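Local coordinates for protein carboxylesterase (Ferroplasma acidiphilum, PDB 3WJ2) that probably hydrolyses carboxylic ester bonds, as an alpha/beta-hydrolase-fold carboxylesterase from an acid-loving archaeon, at residues A118-F127 / Y212-N220. Residues are numbered along the deposited sequence; the frame is centred on the assembly and turned at random.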
loop_
_atom_site.group_PDB
_atom_site.type_symbol
_atom_site.label_atom_id
_atom_site.label_comp_id
_atom_site.label_asym_id
_atom_site.label_seq_id
_atom_site.Cartn_x
_atom_site.Cartn_y
_atom_site.Cartn_z
ATOM N N ALA B 118 8.259 -31.445 -11.042
ATOM C CA ALA B 118 9.658 -31.069 -11.211
ATOM C C ALA B 118 10.416 -31.420 -9.932
ATOM O O ALA B 118 9.788 -31.619 -8.851
ATOM C CB ALA B 118 9.702 -29.539 -11.378
ATOM N N PRO B 119 11.762 -31.592 -10.058
ATOM C CA PRO B 119 12.615 -31.376 -11.233
ATOM C C PRO B 119 12.728 -32.584 -12.134
ATOM O O PRO B 119 13.376 -32.456 -13.202
ATOM C CB PRO B 119 14.021 -31.102 -10.590
ATOM C CG PRO B 119 13.935 -32.001 -9.355
ATOM C CD PRO B 119 12.540 -31.871 -8.836
ATOM N N GLU B 120 12.080 -33.702 -11.750
ATOM C CA GLU B 120 12.176 -34.855 -12.613
ATOM C C GLU B 120 11.580 -34.541 -13.970
ATOM O O GLU B 120 12.058 -35.037 -14.993
ATOM C CB GLU B 120 11.547 -36.094 -11.983
ATOM C CG GLU B 120 12.192 -36.543 -10.658
ATOM C CD GLU B 120 11.608 -35.881 -9.382
ATOM O OE1 GLU B 120 11.873 -36.413 -8.274
ATOM O OE2 GLU B 120 10.860 -34.883 -9.477
ATOM N N HIS B 121 10.553 -33.692 -13.960
ATOM C CA HIS B 121 9.842 -33.310 -15.162
ATOM C C HIS B 121 9.774 -31.764 -15.134
ATOM O O HIS B 121 8.990 -31.177 -14.352
ATOM C CB HIS B 121 8.444 -33.913 -15.259
ATOM C CG HIS B 121 8.439 -35.394 -15.203
ATOM N ND1 HIS B 121 8.681 -36.189 -16.303
ATOM C CD2 HIS B 121 8.241 -36.219 -14.157
ATOM C CE1 HIS B 121 8.671 -37.458 -15.908
ATOM N NE2 HIS B 121 8.418 -37.500 -14.617
ATOM N N LYS B 122 10.611 -31.150 -15.927
ATOM C CA LYS B 122 10.684 -29.693 -15.940
ATOM C C LYS B 122 9.694 -29.094 -16.919
ATOM O O LYS B 122 9.109 -29.809 -17.800
ATOM C CB LYS B 122 12.133 -29.282 -16.289
ATOM C CG LYS B 122 12.987 -29.439 -15.011
ATOM C CD LYS B 122 14.402 -29.120 -15.271
ATOM C CE LYS B 122 15.192 -29.199 -14.034
ATOM N NZ LYS B 122 15.167 -27.999 -13.138
ATOM N N PHE B 123 9.517 -27.774 -16.812
ATOM C CA PHE B 123 8.735 -27.067 -17.828
ATOM C C PHE B 123 9.256 -27.415 -19.183
ATOM O O PHE B 123 10.508 -27.470 -19.413
ATOM C CB PHE B 123 8.872 -25.541 -17.604
ATOM C CG PHE B 123 8.145 -24.715 -18.622
ATOM C CD1 PHE B 123 6.779 -24.535 -18.549
ATOM C CD2 PHE B 123 8.841 -24.235 -19.762
ATOM C CE1 PHE B 123 6.048 -23.805 -19.464
ATOM C CE2 PHE B 123 8.122 -23.449 -20.752
ATOM C CZ PHE B 123 6.762 -23.244 -20.642
ATOM N N PRO B 124 8.370 -27.741 -20.137
ATOM C CA PRO B 124 6.920 -27.522 -20.150
ATOM C C PRO B 124 6.091 -28.760 -19.809
ATOM O O PRO B 124 4.920 -28.744 -20.174
ATOM C CB PRO B 124 6.653 -27.118 -21.614
ATOM C CG PRO B 124 7.545 -28.108 -22.433
ATOM C CD PRO B 124 8.871 -28.022 -21.540
ATOM N N ASP B 125 6.643 -29.773 -19.096
ATOM C CA ASP B 125 5.843 -30.987 -18.922
ATOM C C ASP B 125 4.481 -30.725 -18.175
ATOM O O ASP B 125 3.463 -31.157 -18.650
ATOM C CB ASP B 125 6.647 -32.111 -18.180
ATOM C CG ASP B 125 7.831 -32.642 -19.051
ATOM O OD1 ASP B 125 7.912 -32.273 -20.261
ATOM O OD2 ASP B 125 8.683 -33.414 -18.526
ATOM N N ALA B 126 4.507 -30.051 -17.006
ATOM C CA ALA B 126 3.197 -29.898 -16.264
ATOM C C ALA B 126 2.275 -29.075 -17.129
ATOM O O ALA B 126 1.063 -29.286 -17.100
ATOM C CB ALA B 126 3.470 -29.161 -14.953
ATOM N N PHE B 127 2.854 -28.041 -17.739
ATOM C CA PHE B 127 1.991 -27.202 -18.581
ATOM C C PHE B 127 1.325 -28.028 -19.704
ATOM O O PHE B 127 0.130 -27.888 -19.972
ATOM C CB PHE B 127 2.862 -26.045 -19.178
ATOM C CG PHE B 127 2.140 -25.322 -20.259
ATOM C CD1 PHE B 127 1.073 -24.463 -20.002
ATOM C CD2 PHE B 127 2.465 -25.653 -21.597
ATOM C CE1 PHE B 127 0.361 -23.862 -21.073
ATOM C CE2 PHE B 127 1.730 -25.074 -22.665
ATOM C CZ PHE B 127 0.670 -24.182 -22.408
ATOM N N TYR B 212 13.554 -21.498 -5.109
ATOM C CA TYR B 212 13.885 -22.914 -5.143
ATOM C C TYR B 212 12.873 -23.579 -6.081
ATOM O O TYR B 212 13.299 -24.279 -7.002
ATOM C CB TYR B 212 13.794 -23.518 -3.707
ATOM C CG TYR B 212 13.897 -25.047 -3.557
ATOM C CD1 TYR B 212 15.074 -25.632 -3.121
ATOM C CD2 TYR B 212 12.816 -25.881 -3.819
ATOM C CE1 TYR B 212 15.182 -26.993 -2.894
ATOM C CE2 TYR B 212 12.945 -27.252 -3.729
ATOM C CZ TYR B 212 14.125 -27.806 -3.238
ATOM O OH TYR B 212 14.184 -29.148 -3.002
ATOM N N PHE B 213 11.586 -23.318 -5.908
ATOM C CA PHE B 213 10.582 -23.917 -6.818
ATOM C C PHE B 213 10.799 -23.482 -8.255
ATOM O O PHE B 213 10.631 -24.314 -9.163
ATOM C CB PHE B 213 9.169 -23.574 -6.386
ATOM C CG PHE B 213 8.769 -24.239 -5.075
ATOM C CD1 PHE B 213 9.019 -25.571 -4.889
ATOM C CD2 PHE B 213 8.130 -23.493 -4.046
ATOM C CE1 PHE B 213 8.693 -26.256 -3.667
ATOM C CE2 PHE B 213 7.773 -24.171 -2.833
ATOM C CZ PHE B 213 8.072 -25.535 -2.668
ATOM N N GLY B 214 11.073 -22.195 -8.481
ATOM C CA GLY B 214 11.179 -21.751 -9.869
ATOM C C GLY B 214 12.394 -22.365 -10.476
ATOM O O GLY B 214 12.394 -22.702 -11.645
ATOM N N ASN B 215 13.486 -22.489 -9.728
ATOM C CA ASN B 215 14.658 -23.113 -10.315
ATOM C C ASN B 215 14.418 -24.612 -10.562
ATOM O O ASN B 215 15.012 -25.145 -11.512
ATOM C CB ASN B 215 15.882 -22.932 -9.415
ATOM C CG ASN B 215 16.448 -21.484 -9.444
ATOM O OD1 ASN B 215 16.143 -20.674 -10.324
ATOM N ND2 ASN B 215 17.236 -21.161 -8.434
ATOM N N MET B 216 13.634 -25.306 -9.717
ATOM C CA MET B 216 13.374 -26.700 -9.983
ATOM C C MET B 216 12.498 -26.909 -11.216
ATOM O O MET B 216 12.666 -27.898 -11.943
ATOM C CB MET B 216 12.710 -27.464 -8.810
ATOM C CG MET B 216 13.548 -27.588 -7.502
ATOM S SD MET B 216 15.066 -28.545 -7.834
ATOM C CE MET B 216 15.931 -28.273 -6.298
ATOM N N TYR B 217 11.576 -25.994 -11.462
ATOM C CA TYR B 217 10.628 -26.156 -12.575
ATOM C C TYR B 217 11.234 -25.712 -13.928
ATOM O O TYR B 217 10.985 -26.342 -14.954
ATOM C CB TYR B 217 9.371 -25.310 -12.279
ATOM C CG TYR B 217 8.192 -25.433 -13.255
ATOM C CD1 TYR B 217 7.779 -26.681 -13.767
ATOM C CD2 TYR B 217 7.510 -24.259 -13.651
ATOM C CE1 TYR B 217 6.617 -26.776 -14.673
ATOM C CE2 TYR B 217 6.381 -24.381 -14.573
ATOM C CZ TYR B 217 6.016 -25.549 -15.057
ATOM O OH TYR B 217 4.922 -25.553 -15.855
ATOM N N SER B 218 11.989 -24.633 -13.910
ATOM C CA SER B 218 12.517 -24.120 -15.193
ATOM C C SER B 218 13.637 -25.033 -15.624
ATOM O O SER B 218 14.338 -25.631 -14.756
ATOM C CB SER B 218 12.992 -22.663 -15.015
ATOM O OG SER B 218 14.167 -22.597 -14.130
ATOM N N LYS B 219 13.784 -25.196 -16.931
ATOM C CA LYS B 219 14.998 -25.837 -17.481
ATOM C C LYS B 219 16.209 -24.885 -17.399
ATOM O O LYS B 219 17.330 -25.281 -17.028
ATOM C CB LYS B 219 14.734 -26.197 -18.901
ATOM C CG LYS B 219 14.198 -27.569 -19.057
ATOM C CD LYS B 219 14.443 -27.996 -20.482
ATOM C CE LYS B 219 14.078 -29.463 -20.664
ATOM N NZ LYS B 219 14.850 -30.434 -19.801
ATOM N N ASN B 220 15.983 -23.613 -17.721
ATOM C CA ASN B 220 16.957 -22.580 -17.383
ATOM C C ASN B 220 16.212 -21.352 -16.849
ATOM O O ASN B 220 15.100 -21.025 -17.350
ATOM C CB ASN B 220 17.700 -22.185 -18.636
ATOM C CG ASN B 220 16.740 -21.695 -19.720
ATOM O OD1 ASN B 220 16.338 -20.507 -19.744
ATOM N ND2 ASN B 220 16.328 -22.617 -20.590
#
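Three hydrogen bonds hold Lys122 and Phe123 to the C-terminal end of helix 207-217 and the residue just past it, an example of how a lysine and a backbone N-H can use carbonyls at a helix end. The ammonium of Lys122 reaches two of them: NZ lies 2.8 Å from Met216 O, well above that carbonyl's plane, and 3.0 Å from Ser218 O, approached more nearly end-on (C=O...N 154°). Its chain runs extended and turns only at the last torsion (chi4 -82°), which brings NZ round to both oxygens; the helix dipole would probably favour the charge there. Tyr217 O, between Met216 and Ser218, accepts a nearly straight bond from Phe123 N at 2.8 Å.

In this alpha/beta hydrolase fold the contact joins the loop after strand 109-113, just where it enters helix 125-139, to helix 207-217, which lies in sequence between strands 180-183 and 243-248.

Aromatic packing centres on Tyr217. Phe123 CB sits over its ring face, 3.9 Å from the centroid, while the Phe123 ring turns an edge toward that face in an offset edge-to-face pair, planes at 78°. Outside the two segments, Phe87 stacks on the Tyr217 ring.

Among the smaller apolar contacts, Ala118 CB meets the Tyr217 ring edge, and Pro119 lies alongside Met216, CB to SD 3.9 Å.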